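Local coordinates for GH18 chiitnase (Pseudoalteromonas aurantia, PDB 6K7Z), which probably hydrolyses internal beta-1,4 linkages of chitin, as an endo-acting chitinase of glycoside hydrolase family 18, at residues Pro156-Leu161 and Pro192-Asn197; Asn207-Lys210 and Ser215-Lys218; Lys246-Gln249 and Ser253-Gly256. All coordinates share one frame; numbering follows the deposited sequence.

Contact 1: Pro156-Leu161 and Pro192-Asn197; sequences PQPPYL and PPWSAN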
loop_
_atom_site.group_PDB
_atom_site.type_symbol
_atom_site.label_atom_id
_atom_site.label_comp_id
_atom_site.label_asym_id
_atom_site.label_seq_id
_atom_site.Cartn_x
_atom_site.Cartn_y
_atom_site.Cartn_z
ATOM N N PRO A 156 -3.376 4.933 -0.794
ATOM C CA PRO A 156 -3.746 6.342 -0.645
ATOM C C PRO A 156 -3.999 6.737 0.799
ATOM O O PRO A 156 -4.315 5.920 1.670
ATOM C CB PRO A 156 -5.034 6.452 -1.462
ATOM C CG PRO A 156 -5.631 5.090 -1.363
ATOM C CD PRO A 156 -4.469 4.150 -1.400
ATOM N N GLN A 157 -3.870 8.007 1.034
ATOM C CA GLN A 157 -4.273 8.624 2.286
ATOM C C GLN A 157 -5.708 9.130 2.178
ATOM O O GLN A 157 -6.210 9.353 1.072
ATOM C CB GLN A 157 -3.314 9.757 2.626
ATOM C CG GLN A 157 -1.911 9.230 2.882
ATOM C CD GLN A 157 -0.864 10.307 2.811
ATOM O OE1 GLN A 157 -0.814 11.198 3.662
ATOM N NE2 GLN A 157 -0.020 10.236 1.792
ATOM N N PRO A 158 -6.403 9.282 3.304
ATOM C CA PRO A 158 -7.845 9.557 3.265
ATOM C C PRO A 158 -8.203 10.782 2.434
ATOM O O PRO A 158 -9.197 10.734 1.697
ATOM C CB PRO A 158 -8.205 9.753 4.747
ATOM C CG PRO A 158 -7.264 8.830 5.458
ATOM C CD PRO A 158 -5.958 8.925 4.668
ATOM N N PRO A 159 -7.456 11.896 2.512
ATOM C CA PRO A 159 -7.868 13.064 1.704
ATOM C C PRO A 159 -7.940 12.767 0.219
ATOM O O PRO A 159 -8.720 13.407 -0.500
ATOM C CB PRO A 159 -6.793 14.113 2.016
ATOM C CG PRO A 159 -6.309 13.758 3.378
ATOM C CD PRO A 159 -6.329 12.245 3.403
ATOM N N TYR A 160 -7.161 11.794 -0.253
ATOM C CA TYR A 160 -7.158 11.448 -1.667
ATOM C C TYR A 160 -8.499 10.898 -2.134
ATOM O O TYR A 160 -8.766 10.904 -3.345
ATOM C CB TYR A 160 -6.085 10.407 -1.955
ATOM C CG TYR A 160 -4.645 10.810 -1.699
ATOM C CD1 TYR A 160 -4.294 12.102 -1.305
ATOM C CD2 TYR A 160 -3.631 9.874 -1.845
ATOM C CE1 TYR A 160 -2.956 12.437 -1.084
ATOM C CE2 TYR A 160 -2.312 10.200 -1.635
ATOM C CZ TYR A 160 -1.977 11.471 -1.248
ATOM O OH TYR A 160 -0.647 11.758 -1.047
ATOM N N LEU A 161 -9.325 10.406 -1.210
ATOM C CA LEU A 161 -10.556 9.681 -1.510
ATOM C C LEU A 161 -11.815 10.445 -1.101
ATOM O O LEU A 161 -12.923 9.902 -1.189
ATOM C CB LEU A 161 -10.533 8.318 -0.815
ATOM C CG LEU A 161 -9.476 7.342 -1.348
ATOM C CD1 LEU A 161 -9.177 6.229 -0.356
ATOM C CD2 LEU A 161 -9.914 6.760 -2.677
ATOM N N PRO A 192 -4.825 13.891 10.235
ATOM C CA PRO A 192 -5.994 14.427 10.935
ATOM C C PRO A 192 -7.032 14.863 9.906
ATOM O O PRO A 192 -6.648 15.295 8.822
ATOM C CB PRO A 192 -5.431 15.631 11.700
ATOM C CG PRO A 192 -3.939 15.487 11.645
ATOM C CD PRO A 192 -3.653 14.768 10.357
ATOM N N PRO A 193 -8.321 14.784 10.232
ATOM C CA PRO A 193 -8.906 14.363 11.510
ATOM C C PRO A 193 -9.226 12.874 11.595
ATOM O O PRO A 193 -9.944 12.456 12.508
ATOM C CB PRO A 193 -10.191 15.181 11.572
ATOM C CG PRO A 193 -10.610 15.278 10.142
ATOM C CD PRO A 193 -9.334 15.372 9.335
ATOM N N TRP A 194 -8.700 12.076 10.666
ATOM C CA TRP A 194 -8.908 10.634 10.744
ATOM C C TRP A 194 -8.054 9.983 11.823
ATOM O O TRP A 194 -8.484 9.001 12.430
ATOM C CB TRP A 194 -8.599 9.969 9.403
ATOM C CG TRP A 194 -9.527 10.376 8.343
ATOM C CD1 TRP A 194 -10.698 9.775 8.004
ATOM C CD2 TRP A 194 -9.367 11.483 7.461
ATOM N NE1 TRP A 194 -11.283 10.440 6.954
ATOM C CE2 TRP A 194 -10.487 11.499 6.605
ATOM C CE3 TRP A 194 -8.385 12.469 7.311
ATOM C CZ2 TRP A 194 -10.659 12.463 5.619
ATOM C CZ3 TRP A 194 -8.557 13.428 6.326
ATOM C CH2 TRP A 194 -9.681 13.412 5.490
ATOM N N SER A 195 -6.837 10.478 12.038
ATOM C CA SER A 195 -5.894 9.832 12.949
ATOM C C SER A 195 -6.506 9.634 14.327
ATOM O O SER A 195 -6.959 10.594 14.959
ATOM C CB SER A 195 -4.615 10.665 13.059
ATOM O OG SER A 195 -3.781 10.504 11.919
ATOM N N ALA A 196 -6.542 8.375 14.769
ATOM C CA ALA A 196 -6.990 7.990 16.112
ATOM C C ALA A 196 -8.413 8.452 16.391
ATOM O O ALA A 196 -8.795 8.684 17.547
ATOM C CB ALA A 196 -6.034 8.510 17.188
ATOM N N ASN A 197 -9.217 8.571 15.333
ATOM C CA ASN A 197 -10.590 9.061 15.413
ATOM C C ASN A 197 -11.491 7.996 14.799
ATOM O O ASN A 197 -11.907 8.114 13.634
ATOM C CB ASN A 197 -10.702 10.409 14.704
ATOM C CG ASN A 197 -12.073 11.020 14.794
ATOM O OD1 ASN A 197 -13.046 10.370 15.171
ATOM N ND2 ASN A 197 -12.163 12.294 14.419
#
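Two loops that follow neighbouring parallel strands of the barrel meet where Pro158 and Pro159 pack on the indole of Trp194. Pro158 CB sits over one face of the ring system, 3.4 Å from Trp194 CE2. It makes a CH-pi contact 3.5 Å from the centroid of the six-membered ring and 16° off its normal, so the proline methylene lies almost straight above the pi cloud. Pro158 CG follows beside the CD2-CG bond, 3.9 Å from Trp194 CD2. The next proline meets the far end of the indole obliquely, with Pro159 CG 3.7 Å from Trp194 CZ3. With CG anti to its own carbonyl carbon (chi1 -65°), Trp194 sends the indole across to the prolines. In the TIM barrel expected of family 18, these loops leave the C-terminal ends of strands 151-154 and 183-187, the side that carries the active site in such glycosidases; consistent with this, Gln157 touches Glu117, the last residue of the family's DGxDxDxE signature. The indole is also held at its polar atom: Trp194 NE1 hydrogen-bonds Ser204 OG of helix 198-209, which should help fix the ring's rotation while Pro158 covers one face. Replacing Trp194 with an alanine would probably uncover the Pro158 methylene and leave Ser204 without its indole partner. Each loop is braced internally. In 156-161, Leu161 N bonds to Pro158 O at 2.9 Å, keeping the two prolines in a tight helical bend. A type II turn runs from Trp194 to Asn197, closed by Asn197 N to Trp194 O at 3.0 Å. Asn197, the N-cap residue of helix 198-209, also sends ND2 to Pro193 O at 2.9 Å; the bond is bent, 133° at the hydrogen, and the carbonyl is tilted from the side-chain amide plane.

Contact 2: Asn207-Lys210 and Ser215-Lys218; sequences NYTK and SPEK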
loop_
_atom_site.group_PDB
_atom_site.type_symbol
_atom_site.label_atom_id
_atom_site.label_comp_id
_atom_site.label_asym_id
_atom_site.label_seq_id
_atom_site.Cartn_x
_atom_site.Cartn_y
_atom_site.Cartn_z
ATOM N N ASN A 207 -17.812 5.391 3.030
ATOM C CA ASN A 207 -17.891 6.243 1.844
ATOM C C ASN A 207 -16.965 5.743 0.747
ATOM O O ASN A 207 -17.337 5.720 -0.439
ATOM C CB ASN A 207 -17.532 7.686 2.209
ATOM C CG ASN A 207 -18.592 8.360 3.041
ATOM O OD1 ASN A 207 -19.721 7.887 3.117
ATOM N ND2 ASN A 207 -18.239 9.482 3.659
ATOM N N TYR A 208 -15.744 5.347 1.121
ATOM C CA TYR A 208 -14.778 4.925 0.113
ATOM C C TYR A 208 -15.224 3.643 -0.574
ATOM O O TYR A 208 -14.956 3.451 -1.767
ATOM C CB TYR A 208 -13.394 4.728 0.739
ATOM C CG TYR A 208 -12.834 5.929 1.463
ATOM C CD1 TYR A 208 -13.311 7.215 1.221
ATOM C CD2 TYR A 208 -11.818 5.776 2.393
ATOM C CE1 TYR A 208 -12.796 8.312 1.905
ATOM C CE2 TYR A 208 -11.291 6.863 3.064
ATOM C CZ TYR A 208 -11.779 8.123 2.822
ATOM O OH TYR A 208 -11.251 9.191 3.515
ATOM N N THR A 209 -15.899 2.746 0.159
ATOM C CA THR A 209 -16.359 1.516 -0.477
ATOM C C THR A 209 -17.444 1.773 -1.511
ATOM O O THR A 209 -17.715 0.891 -2.332
ATOM C CB THR A 209 -16.909 0.518 0.539
ATOM O OG1 THR A 209 -18.096 1.056 1.138
ATOM C CG2 THR A 209 -15.872 0.215 1.611
ATOM N N LYS A 210 -18.064 2.944 -1.474
ATOM C CA LYS A 210 -19.160 3.294 -2.368
ATOM C C LYS A 210 -18.729 4.191 -3.517
ATOM O O LYS A 210 -19.583 4.625 -4.300
ATOM C CB LYS A 210 -20.277 3.969 -1.573
ATOM C CG LYS A 210 -20.879 3.062 -0.510
ATOM C CD LYS A 210 -21.981 3.777 0.264
ATOM C CE LYS A 210 -22.494 2.918 1.404
ATOM N NZ LYS A 210 -23.461 3.661 2.271
ATOM N N SER A 215 -15.499 -1.132 -3.602
ATOM C CA SER A 215 -16.342 -2.005 -2.797
ATOM C C SER A 215 -15.619 -2.278 -1.486
ATOM O O SER A 215 -14.431 -1.948 -1.362
ATOM C CB SER A 215 -16.615 -3.308 -3.542
ATOM O OG SER A 215 -15.415 -4.043 -3.668
ATOM N N PRO A 216 -16.270 -2.897 -0.503
ATOM C CA PRO A 216 -15.524 -3.323 0.695
ATOM C C PRO A 216 -14.296 -4.141 0.364
ATOM O O PRO A 216 -13.216 -3.891 0.922
ATOM C CB PRO A 216 -16.562 -4.145 1.466
ATOM C CG PRO A 216 -17.863 -3.533 1.066
ATOM C CD PRO A 216 -17.712 -3.177 -0.379
ATOM N N GLU A 217 -14.426 -5.096 -0.565
ATOM C CA GLU A 217 -13.314 -5.979 -0.888
ATOM C C GLU A 217 -12.092 -5.193 -1.332
ATOM O O GLU A 217 -10.958 -5.612 -1.075
ATOM C CB GLU A 217 -13.745 -6.968 -1.971
ATOM C CG GLU A 217 -12.657 -7.920 -2.459
ATOM C CD GLU A 217 -12.460 -9.126 -1.553
ATOM O OE1 GLU A 217 -11.767 -10.064 -1.991
ATOM O OE2 GLU A 217 -12.987 -9.146 -0.412
ATOM N N LYS A 218 -12.296 -4.044 -1.979
ATOM C CA LYS A 218 -11.203 -3.279 -2.560
ATOM C C LYS A 218 -10.679 -2.171 -1.654
ATOM O O LYS A 218 -9.820 -1.397 -2.084
ATOM C CB LYS A 218 -11.638 -2.693 -3.906
ATOM C CG LYS A 218 -11.748 -3.771 -4.992
ATOM C CD LYS A 218 -11.432 -3.245 -6.378
ATOM C CE LYS A 218 -11.460 -4.374 -7.391
ATOM N NZ LYS A 218 -11.261 -3.865 -8.790
#
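Thr209 faces the backbone joining Ser215 to Pro216, and its side-chain carbons do most of the touching. Thr209 CB lies 3.6 Å from Pro216 N, while the methyl Thr209 CG2 rests 3.7 Å from Pro216 CA. The proline ring adds a looser flank, Pro216 CD being 3.9 Å from Thr209 CB. On the backbone side, Ser215 CA approaches Thr209 O at 3.2 Å in a CA-H...O contact, bent to 127° at the hydrogen. The amide of Ser215 is also close to that carbonyl, but its angle is too poor for a hydrogen bond.

What sets the threonine is its hydroxyl. Thr209 OG1 stands between the backbone N and the carbonyl carbon (chi1 66°), and from there bonds to Leu206 O one turn back in the helix. The hydroxyl is directed to its own helix, and the methyl is turned to the loop. On the other side, Lys218 N bonds to Ser215 O at 3.1 Å, drawing 215-218 into a compact turn. Glu217 in that turn forms a salt bridge with Lys3, and Lys218 NZ bonds to the carbonyls of Gly178 and Ile181.

The contact closes the turn from the end of helix 198-209 into strand 219-224, an alpha-to-beta connection of the barrel, with Pro216 also packing on Ser252 of the next such connection.

Contact 3: Lys246-Gln249 and Ser253-Gly256; sequences KPIQ and SLGG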
loop_
_atom_site.group_PDB
_atom_site.type_symbol
_atom_site.label_atom_id
_atom_site.label_comp_id
_atom_site.label_asym_id
_atom_site.label_seq_id
_atom_site.Cartn_x
_atom_site.Cartn_y
_atom_site.Cartn_z
ATOM N N LYS A 246 -15.414 -3.840 14.266
ATOM C CA LYS A 246 -16.779 -4.283 14.528
ATOM C C LYS A 246 -17.828 -3.308 14.005
ATOM O O LYS A 246 -18.795 -3.773 13.382
ATOM C CB LYS A 246 -16.955 -4.589 16.019
ATOM C CG LYS A 246 -16.252 -5.894 16.381
ATOM C CD LYS A 246 -16.559 -6.386 17.786
ATOM C CE LYS A 246 -15.784 -7.661 18.094
ATOM N NZ LYS A 246 -16.224 -8.818 17.260
ATOM N N PRO A 247 -17.702 -1.988 14.170
ATOM C CA PRO A 247 -18.712 -1.099 13.567
ATOM C C PRO A 247 -18.796 -1.210 12.050
ATOM O O PRO A 247 -19.895 -1.090 11.493
ATOM C CB PRO A 247 -18.259 0.296 14.020
ATOM C CG PRO A 247 -17.505 0.042 15.295
ATOM C CD PRO A 247 -16.767 -1.240 15.032
ATOM N N ILE A 248 -17.704 -1.474 11.351
ATOM C CA ILE A 248 -17.779 -1.630 9.913
ATOM C C ILE A 248 -18.472 -2.967 9.581
ATOM O O ILE A 248 -19.307 -3.044 8.719
ATOM C CB ILE A 248 -16.376 -1.563 9.286
ATOM C CG1 ILE A 248 -15.844 -0.162 9.298
ATOM C CG2 ILE A 248 -16.376 -2.062 7.868
ATOM C CD1 ILE A 248 -14.403 -0.048 8.884
ATOM N N GLN A 249 -18.107 -4.018 10.293
ATOM C CA GLN A 249 -18.705 -5.314 10.067
ATOM C C GLN A 249 -20.228 -5.321 10.315
ATOM O O GLN A 249 -20.908 -6.098 9.721
ATOM C CB GLN A 249 -18.068 -6.402 10.894
ATOM C CG GLN A 249 -16.647 -6.746 10.519
ATOM C CD GLN A 249 -15.981 -7.675 11.540
ATOM O OE1 GLN A 249 -16.286 -7.643 12.671
ATOM N NE2 GLN A 249 -15.075 -8.477 11.090
ATOM N N SER A 253 -19.316 -5.094 4.879
ATOM C CA SER A 253 -18.198 -5.994 5.080
ATOM C C SER A 253 -16.927 -5.163 5.111
ATOM O O SER A 253 -16.937 -3.955 4.836
ATOM C CB SER A 253 -18.143 -7.089 4.004
ATOM O OG SER A 253 -18.181 -6.557 2.699
ATOM N N LEU A 254 -15.839 -5.822 5.503
ATOM C CA LEU A 254 -14.546 -5.181 5.697
ATOM C C LEU A 254 -13.540 -5.868 4.783
ATOM O O LEU A 254 -13.276 -7.067 4.934
ATOM C CB LEU A 254 -14.112 -5.259 7.164
ATOM C CG LEU A 254 -12.718 -4.738 7.520
ATOM C CD1 LEU A 254 -12.495 -3.321 6.973
ATOM C CD2 LEU A 254 -12.488 -4.778 9.030
ATOM N N GLY A 255 -12.993 -5.112 3.831
ATOM C CA GLY A 255 -12.024 -5.692 2.919
ATOM C C GLY A 255 -10.786 -6.217 3.620
ATOM O O GLY A 255 -10.219 -7.232 3.206
ATOM N N GLY A 256 -10.340 -5.537 4.663
ATOM C CA GLY A 256 -9.220 -6.052 5.426
ATOM C C GLY A 256 -8.543 -4.971 6.247
ATOM O O GLY A 256 -9.020 -3.838 6.348
#
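Apolar packing carries the centre of this contact, where the CG2 methyl of Ile248 meets Leu254. Ile248 CG2 lies 4.0 Å from Leu254 CB, and Leu254 CD1 comes to 4.2 Å from the same methyl, the two side chains crossing at about a right angle. Ile248 owes this position to its first torsion: CG2 points opposite the backbone N, while CG1 takes the place beside that N (chi1 -73°). At the margin, Gln249 CG comes within 4.5 Å of Leu254 CB and widens the apolar patch. Tyr205 of helix 198-209 touches both Ile248 and Leu254, and Val202 also packs on Ile248, so the pair belongs to the layer between two neighbouring helices.

Contacts with polar atoms are few. The methyl Ile248 CG2 rests 3.6 Å from Ser253 O, a van der Waals approach to a backbone carbonyl. Polar bonds lead outward instead: Gln249 NE2 bonds to Ser277 O near the C-terminus, and Gly255 N donates to Tyr205 OH.

With mostly aliphatic carbon meeting across the contact, helix 237-251 and the chain leading to strand 256-260 are joined by shape and burial, and direction-dependent bonds are left to the surrounding residues.

In the fold
Along the chain the three contacts come in series, in the order 1, 2, 3. Helix 198-209 links them: the 192-197 loop leads into it, contact 2 lies at its C-terminal end, and Tyr205 packs against contact 3. Centres of contacts 1 and 2 are about 15 Å apart, yet Tyr208 joins them, its OH probably hydrogen-bonded to Pro158 O. Contacts 2 and 3, about 10 Å apart between centres, meet at Pro216 CB and Ser253 OG; contacts 1 and 3, about 17 Å apart between centres, do not touch. Contact 1 thus lies on the C-terminal side of the strands, expected to hold the active site, and contacts 2 and 3 at the opposite end, where helices return to strands.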